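Local coordinates for protein ribokinase (Cryptococcus neoformans var. grubii serotype A, PDB 6CW5) that probably catalyses the magnesium-dependent phosphorylation of D-ribose at O-5 by ATP, giving D-ribose 5-phosphate and ADP, at residues L220-H232 against L247-V261. Residues are numbered along the deposited sequence; the frame is centred on the assembly and turned at random. Where two conformers were deposited one is given.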
ATOM      1  N   LEU A 220      32.118 -17.707  -7.710  1.00 40.07           N
ATOM      2  CA  LEU A 220      30.794 -17.115  -7.652  1.00 38.33           C
ATOM      3  C   LEU A 220      29.709 -18.127  -7.989  1.00 39.06           C
ATOM      4  O   LEU A 220      28.695 -18.198  -7.287  1.00 33.65           O
ATOM      5  CB  LEU A 220      30.727 -15.913  -8.591  1.00 43.42           C
ATOM      6  CG  LEU A 220      29.402 -15.144  -8.563  1.00 41.73           C
ATOM      7  CD1 LEU A 220      28.921 -14.893  -7.129  1.00 37.68           C
ATOM      8  CD2 LEU A 220      29.564 -13.826  -9.308  1.00 44.09           C
ATOM      9  N   GLN A 221      29.899 -18.919  -9.053  1.00 34.32           N
ATOM     10  CA  GLN A 221      28.885 -19.908  -9.417  1.00 38.92           C
ATOM     11  C   GLN A 221      28.616 -20.836  -8.244  1.00 31.63           C
ATOM     12  O   GLN A 221      27.461 -21.087  -7.886  1.00 33.49           O
ATOM     13  CB  GLN A 221      29.319 -20.716 -10.650  1.00 35.80           C
ATOM     14  CG  GLN A 221      28.215 -21.655 -11.135  1.00 41.12           C
ATOM     15  CD  GLN A 221      28.653 -22.651 -12.187  1.00 44.70           C
ATOM     16  OE1 GLN A 221      28.282 -23.835 -12.123  1.00 40.01           O
ATOM     17  NE2 GLN A 221      29.427 -22.183 -13.186  1.00 37.14           N
ATOM     18  N   ALA A 222      29.688 -21.325  -7.620  1.00 32.08           N
ATOM     19  CA  ALA A 222      29.560 -22.238  -6.488  1.00 32.69           C
ATOM     20  C   ALA A 222      28.870 -21.573  -5.299  1.00 36.35           C
ATOM     21  O   ALA A 222      27.976 -22.162  -4.693  1.00 26.79           O
ATOM     22  CB  ALA A 222      30.939 -22.763  -6.076  1.00 32.45           C
ATOM     23  N   LYS A 223      29.310 -20.365  -4.914  1.00 27.65           N
ATOM     24  CA  LYS A 223      28.753 -19.719  -3.722  1.00 26.19           C
ATOM     25  C   LYS A 223      27.327 -19.272  -3.954  1.00 28.30           C
ATOM     26  O   LYS A 223      26.485 -19.340  -3.042  1.00 25.54           O
ATOM     27  CB  LYS A 223      29.602 -18.504  -3.321  1.00 28.14           C
ATOM     28  CG  LYS A 223      30.996 -18.821  -2.853  1.00 34.48           C
ATOM     29  CD  LYS A 223      30.983 -19.507  -1.511  1.00 40.34           C
ATOM     30  CE  LYS A 223      32.418 -19.738  -1.037  1.00 56.87           C
ATOM     31  NZ  LYS A 223      32.421 -20.225   0.364  1.00 64.11           N
ATOM     32  N   ALA A 224      27.040 -18.754  -5.158  1.00 23.00           N
ATOM     33  CA  ALA A 224      25.669 -18.341  -5.442  1.00 21.77           C
ATOM     34  C   ALA A 224      24.740 -19.545  -5.521  1.00 20.37           C
ATOM     35  O   ALA A 224      23.583 -19.452  -5.096  1.00 24.50           O
ATOM     36  CB  ALA A 224      25.614 -17.531  -6.741  1.00 25.08           C
ATOM     37  N   SER A 225      25.228 -20.685  -6.035  1.00 21.29           N
ATOM     38  CA  SER A 225      24.382 -21.884  -6.086  1.00 23.53           C
ATOM     39  C   SER A 225      24.025 -22.346  -4.683  1.00 22.86           C
ATOM     40  O   SER A 225      22.859 -22.651  -4.392  1.00 25.15           O
ATOM     41  CB  SER A 225      25.090 -23.020  -6.831  1.00 24.59           C
ATOM     42  OG  SER A 225      25.085 -22.805  -8.223  1.00 27.65           O
ATOM     43  N   ALA A 226      25.032 -22.430  -3.807  1.00 24.77           N
ATOM     44  CA  ALA A 226      24.780 -22.778  -2.411  1.00 26.00           C
ATOM     45  C   ALA A 226      23.890 -21.745  -1.746  1.00 25.30           C
ATOM     46  O   ALA A 226      23.011 -22.096  -0.948  1.00 26.40           O
ATOM     47  CB  ALA A 226      26.105 -22.942  -1.641  1.00 24.17           C
ATOM     48  N   GLY A 227      24.065 -20.462  -2.088  1.00 20.79           N
ATOM     49  CA  GLY A 227      23.218 -19.433  -1.503  1.00 20.22           C
ATOM     50  C   GLY A 227      21.762 -19.577  -1.913  1.00 22.11           C
ATOM     51  O   GLY A 227      20.856 -19.344  -1.109  1.00 21.08           O
ATOM     52  N   ILE A 228      21.514 -19.973  -3.162  1.00 21.29           N
ATOM     53  CA  ILE A 228      20.135 -20.228  -3.593  1.00 20.59           C
ATOM     54  C   ILE A 228      19.531 -21.369  -2.782  1.00 21.28           C
ATOM     55  O   ILE A 228      18.396 -21.283  -2.292  1.00 21.76           O
ATOM     56  CB  ILE A 228      20.095 -20.551  -5.094  1.00 20.78           C
ATOM     57  CG1 ILE A 228      20.324 -19.282  -5.928  1.00 22.11           C
ATOM     58  CG2 ILE A 228      18.747 -21.181  -5.461  1.00 19.82           C
ATOM     59  CD1 ILE A 228      20.548 -19.621  -7.438  1.00 20.47           C
ATOM     60  N   LEU A 229      20.276 -22.460  -2.640  1.00 18.33           N
ATOM     61  CA  LEU A 229      19.748 -23.612  -1.907  1.00 21.61           C
ATOM     62  C   LEU A 229      19.516 -23.265  -0.438  1.00 23.80           C
ATOM     63  O   LEU A 229      18.550 -23.736   0.181  1.00 24.44           O
ATOM     64  CB  LEU A 229      20.693 -24.813  -2.034  1.00 21.30           C
ATOM     65  CG  LEU A 229      20.859 -25.397  -3.438  1.00 21.73           C
ATOM     66  CD1 LEU A 229      21.939 -26.443  -3.488  1.00 20.87           C
ATOM     67  CD2 LEU A 229      19.505 -25.986  -3.914  1.00 28.19           C
ATOM     68  N   GLU A 230      20.397 -22.450   0.136  1.00 21.62           N
ATOM     69  CA  GLU A 230      20.233 -22.000   1.513  1.00 21.61           C
ATOM     70  C   GLU A 230      19.002 -21.112   1.663  1.00 25.08           C
ATOM     71  O   GLU A 230      18.211 -21.258   2.614  1.00 24.09           O
ATOM     72  CB  GLU A 230      21.480 -21.237   1.966  1.00 24.38           C
ATOM     73  CG  GLU A 230      21.321 -20.783   3.400  1.00 28.78           C
ATOM     74  CD  GLU A 230      22.583 -20.251   4.049  1.00 31.76           C
ATOM     75  OE1 GLU A 230      23.694 -20.384   3.472  1.00 31.88           O
ATOM     76  OE2 GLU A 230      22.439 -19.704   5.171  1.00 29.38           O
ATOM     77  N   LEU A 231      18.836 -20.182   0.731  1.00 19.94           N
ATOM     78  CA  LEU A 231      17.682 -19.295   0.752  1.00 18.96           C
ATOM     79  C   LEU A 231      16.405 -20.107   0.690  1.00 19.82           C
ATOM     80  O   LEU A 231      15.471 -19.859   1.456  1.00 23.01           O
ATOM     81  CB  LEU A 231      17.775 -18.300  -0.407  1.00 20.23           C
ATOM     82  CG  LEU A 231      16.672 -17.256  -0.523  1.00 25.56           C
ATOM     83  CD1 LEU A 231      16.572 -16.461   0.775  1.00 24.24           C
ATOM     84  CD2 LEU A 231      16.910 -16.302  -1.726  1.00 23.73           C
ATOM     85  N   HIS A 232      16.379 -21.136  -0.169  1.00 18.21           N
ATOM     86  CA  HIS A 232      15.194 -21.971  -0.305  1.00 23.50           C
ATOM     87  C   HIS A 232      14.737 -22.525   1.033  1.00 25.16           C
ATOM     88  O   HIS A 232      13.536 -22.583   1.304  1.00 23.96           O
ATOM     89  CB  HIS A 232      15.482 -23.131  -1.274  1.00 23.95           C
ATOM     90  CG  HIS A 232      14.393 -24.158  -1.331  1.00 26.00           C
ATOM     91  ND1 HIS A 232      13.166 -23.892  -1.905  1.00 23.12           N
ATOM     92  CD2 HIS A 232      14.348 -25.454  -0.925  1.00 25.30           C
ATOM     93  CE1 HIS A 232      12.412 -24.977  -1.847  1.00 24.70           C
ATOM     94  NE2 HIS A 232      13.097 -25.933  -1.237  1.00 28.86           N
ATOM     95  N   LEU A 247      24.489 -13.558 -12.767  1.00 28.64           N
ATOM     96  CA  LEU A 247      25.870 -13.388 -12.342  1.00 28.94           C
ATOM     97  C   LEU A 247      26.646 -12.554 -13.355  1.00 33.83           C
ATOM     98  O   LEU A 247      27.826 -12.805 -13.587  1.00 41.25           O
ATOM     99  CB  LEU A 247      26.559 -14.738 -12.127  1.00 27.23           C
ATOM    100  CG  LEU A 247      25.858 -15.829 -11.291  1.00 30.74           C
ATOM    101  CD1 LEU A 247      26.610 -17.181 -11.371  1.00 30.25           C
ATOM    102  CD2 LEU A 247      25.664 -15.394  -9.833  1.00 29.53           C
ATOM    103  N   GLY A 248      25.991 -11.572 -13.975  1.00 47.72           N
ATOM    104  CA  GLY A 248      26.677 -10.697 -14.925  1.00 48.43           C
ATOM    105  C   GLY A 248      27.205 -11.472 -16.126  1.00 54.53           C
ATOM    106  O   GLY A 248      26.539 -12.357 -16.679  1.00 57.82           O
ATOM    107  N   ALA A 249      28.429 -11.145 -16.537  1.00 42.85           N
ATOM    108  CA  ALA A 249      29.041 -11.871 -17.645  1.00 48.44           C
ATOM    109  C   ALA A 249      29.294 -13.335 -17.307  1.00 53.17           C
ATOM    110  O   ALA A 249      29.485 -14.144 -18.220  1.00 59.46           O
ATOM    111  CB  ALA A 249      30.354 -11.196 -18.068  1.00 51.86           C
ATOM    112  N   LYS A 250      29.289 -13.698 -16.028  1.00 47.16           N
ATOM    113  CA  LYS A 250      29.509 -15.074 -15.616  1.00 46.79           C
ATOM    114  C   LYS A 250      28.251 -15.941 -15.729  1.00 48.62           C
ATOM    115  O   LYS A 250      28.266 -17.087 -15.255  1.00 47.37           O
ATOM    116  CB  LYS A 250      30.050 -15.111 -14.182  1.00 50.27           C
ATOM    117  N   GLY A 251      27.179 -15.442 -16.337  1.00 40.91           N
ATOM    118  CA  GLY A 251      26.023 -16.276 -16.614  1.00 37.68           C
ATOM    119  C   GLY A 251      24.872 -16.082 -15.645  1.00 31.50           C
ATOM    120  O   GLY A 251      24.708 -15.032 -15.011  1.00 30.49           O
ATOM    121  N   ILE A 252      24.024 -17.108 -15.573  1.00 30.11           N
ATOM    122  CA  ILE A 252      22.853 -17.076 -14.702  1.00 27.74           C
ATOM    123  C   ILE A 252      22.661 -18.441 -14.057  1.00 31.62           C
ATOM    124  O   ILE A 252      23.057 -19.477 -14.606  1.00 29.04           O
ATOM    125  CB  ILE A 252      21.547 -16.669 -15.428  1.00 28.82           C
ATOM    126  CG1 ILE A 252      21.149 -17.733 -16.436  1.00 35.84           C
ATOM    127  CG2 ILE A 252      21.704 -15.350 -16.157  1.00 35.80           C
ATOM    128  CD1 ILE A 252      19.689 -17.666 -16.825  1.00 41.31           C
ATOM    129  N   LEU A 253      22.027 -18.426 -12.886  1.00 25.39           N
ATOM    130  CA  LEU A 253      21.588 -19.624 -12.182  1.00 24.50           C
ATOM    131  C   LEU A 253      20.061 -19.641 -12.128  1.00 25.71           C
ATOM    132  O   LEU A 253      19.419 -18.606 -11.943  1.00 25.74           O
ATOM    133  CB  LEU A 253      22.171 -19.642 -10.766  1.00 24.38           C
ATOM    134  CG  LEU A 253      23.691 -19.741 -10.662  1.00 28.41           C
ATOM    135  CD1 LEU A 253      24.189 -19.482  -9.230  1.00 27.75           C
ATOM    136  CD2 LEU A 253      24.148 -21.113 -11.122  1.00 30.12           C
ATOM    137  N   CYS A 254      19.478 -20.807 -12.299  1.00 23.67           N
ATOM    138  CA  CYS A 254      18.031 -20.961 -12.280  0.61 23.76           C
ATOM    139  C   CYS A 254      17.688 -22.095 -11.325  1.00 26.44           C
ATOM    140  O   CYS A 254      18.347 -23.144 -11.340  1.00 27.38           O
ATOM    141  CB  CYS A 254      17.501 -21.239 -13.705  0.61 29.06           C
ATOM    142  SG  CYS A 254      15.739 -21.662 -13.850  0.61 33.09           S
ATOM    143  N   TYR A 255      16.670 -21.882 -10.491  1.00 22.09           N
ATOM    144  CA  TYR A 255      16.276 -22.869  -9.492  1.00 20.74           C
ATOM    145  C   TYR A 255      14.759 -22.922  -9.414  1.00 27.45           C
ATOM    146  O   TYR A 255      14.118 -21.908  -9.122  1.00 25.26           O
ATOM    147  CB  TYR A 255      16.860 -22.533  -8.108  1.00 19.66           C
ATOM    148  CG  TYR A 255      16.284 -23.375  -6.994  1.00 22.31           C
ATOM    149  CD1 TYR A 255      16.741 -24.668  -6.784  1.00 24.32           C
ATOM    150  CD2 TYR A 255      15.279 -22.889  -6.168  1.00 26.28           C
ATOM    151  CE1 TYR A 255      16.214 -25.454  -5.775  1.00 23.01           C
ATOM    152  CE2 TYR A 255      14.749 -23.664  -5.154  1.00 22.14           C
ATOM    153  CZ  TYR A 255      15.225 -24.949  -4.965  1.00 25.29           C
ATOM    154  OH  TYR A 255      14.714 -25.745  -3.963  1.00 25.62           O
ATOM    155  N   GLU A 256      14.193 -24.102  -9.655  1.00 24.06           N
ATOM    156  CA  GLU A 256      12.804 -24.369  -9.288  1.00 24.97           C
ATOM    157  C   GLU A 256      12.750 -25.161  -7.998  1.00 24.24           C
ATOM    158  O   GLU A 256      13.601 -26.038  -7.769  1.00 25.20           O
ATOM    159  CB  GLU A 256      12.064 -25.150 -10.387  1.00 25.28           C
ATOM    160  CG  GLU A 256      12.081 -24.456 -11.717  1.00 29.75           C
ATOM    161  CD  GLU A 256      11.343 -25.254 -12.761  1.00 43.62           C
ATOM    162  OE1 GLU A 256      11.992 -26.063 -13.452  1.00 37.87           O
ATOM    163  OE2 GLU A 256      10.110 -25.089 -12.853  1.00 41.22           O
ATOM    164  N   PRO A 257      11.773 -24.854  -7.147  1.00 23.23           N
ATOM    165  CA  PRO A 257      11.681 -25.522  -5.845  1.00 24.55           C
ATOM    166  C   PRO A 257      11.881 -27.028  -5.935  1.00 29.85           C
ATOM    167  O   PRO A 257      11.209 -27.710  -6.715  1.00 28.08           O
ATOM    168  CB  PRO A 257      10.260 -25.181  -5.383  1.00 32.94           C
ATOM    169  CG  PRO A 257      10.003 -23.852  -5.996  1.00 28.51           C
ATOM    170  CD  PRO A 257      10.682 -23.883  -7.352  1.00 26.13           C
ATOM    171  N   GLY A 258      12.845 -27.529  -5.172  1.00 30.94           N
ATOM    172  CA  GLY A 258      13.117 -28.943  -5.084  1.00 33.59           C
ATOM    173  C   GLY A 258      13.963 -29.503  -6.201  1.00 35.34           C
ATOM    174  O   GLY A 258      14.271 -30.699  -6.173  1.00 34.03           O
ATOM    175  N   LYS A 259      14.351 -28.697  -7.185  1.00 24.49           N
ATOM    176  CA  LYS A 259      15.079 -29.226  -8.328  1.00 21.80           C
ATOM    177  C   LYS A 259      16.564 -28.864  -8.222  1.00 23.30           C
ATOM    178  O   LYS A 259      17.016 -28.264  -7.241  1.00 27.83           O
ATOM    179  CB  LYS A 259      14.477 -28.717  -9.642  1.00 21.74           C
ATOM    180  CG  LYS A 259      13.013 -29.125  -9.814  1.00 31.06           C
ATOM    181  CD  LYS A 259      12.483 -28.674 -11.183  1.00 40.02           C
ATOM    182  CE  LYS A 259      11.013 -29.060 -11.411  1.00 43.46           C
ATOM    183  NZ  LYS A 259      10.576 -28.750 -12.819  1.00 42.33           N
ATOM    184  N   GLU A 260      17.332 -29.265  -9.237  1.00 24.83           N
ATOM    185  CA  GLU A 260      18.741 -28.869  -9.337  1.00 23.02           C
ATOM    186  C   GLU A 260      18.881 -27.413  -9.721  1.00 27.89           C
ATOM    187  O   GLU A 260      18.147 -26.915 -10.578  1.00 27.27           O
ATOM    188  CB  GLU A 260      19.460 -29.675 -10.403  1.00 21.95           C
ATOM    189  CG  GLU A 260      19.647 -31.138 -10.057  1.00 23.04           C
ATOM    190  CD  GLU A 260      20.728 -31.351  -9.033  1.00 29.07           C
ATOM    191  OE1 GLU A 260      21.596 -30.444  -8.808  1.00 23.47           O
ATOM    192  OE2 GLU A 260      20.705 -32.438  -8.451  1.00 28.26           O
ATOM    193  N   VAL A 261      19.868 -26.741  -9.128  1.00 23.32           N
ATOM    194  CA  VAL A 261      20.227 -25.404  -9.606  1.00 25.81           C
ATOM    195  C   VAL A 261      20.874 -25.566 -10.976  1.00 27.82           C
ATOM    196  O   VAL A 261      21.862 -26.289 -11.122  1.00 25.45           O
ATOM    197  CB  VAL A 261      21.187 -24.701  -8.639  1.00 22.51           C
ATOM    198  CG1 VAL A 261      21.683 -23.336  -9.262  1.00 24.51           C
ATOM    199  CG2 VAL A 261      20.548 -24.503  -7.249  1.00 23.26           C
TER
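Tyr-255 turns its edge to one face of the His-232 imidazole in a T-shaped stack, planes at 65°, with its OH 2.9 Å above the centre of the ring. That hydroxyl also accepts from the backbone N of Gly-258, 2.9 Å away and nearly straight at 167°, so the type II turn from Glu-256 to Lys-259 fixes the tyrosine's outer end; Gly-258, with positive phi, suits its place in this turn. His-232 reaches the ring because its CG lies anti to the backbone N (chi1 172°).

Ile-228 lays CG2 3.5 Å from CB of Tyr-255, close to the root of the ring, while its CD1 crosses to CB of Leu-253. Beside it, CD2 of Leu-229 meets both CE1 of Tyr-255 and CG2 of Val-261. Small residues let the helix come near: CB of Ala-224 touches CD1 of Leu-253 at 3.5 Å, tight for two carbons, and CD2 of Leu-247 packs alongside. Ser-225 folds its OG back to O of Gln-221 (3.0 Å), satisfying a hydroxyl that faces the methyls of Leu-253 and Val-261.

Helix 220-233 thus covers one face of the sheet's antiparallel end, where strand 252-255 lies between strands 242-246 and 262-264; Cys-254 points to the other face, against helix 297-311. Near the helix start, Leu-247, itself probably part of the ATP site, leads into the loop where Gly-248 binds ADP, beside helix 196-205.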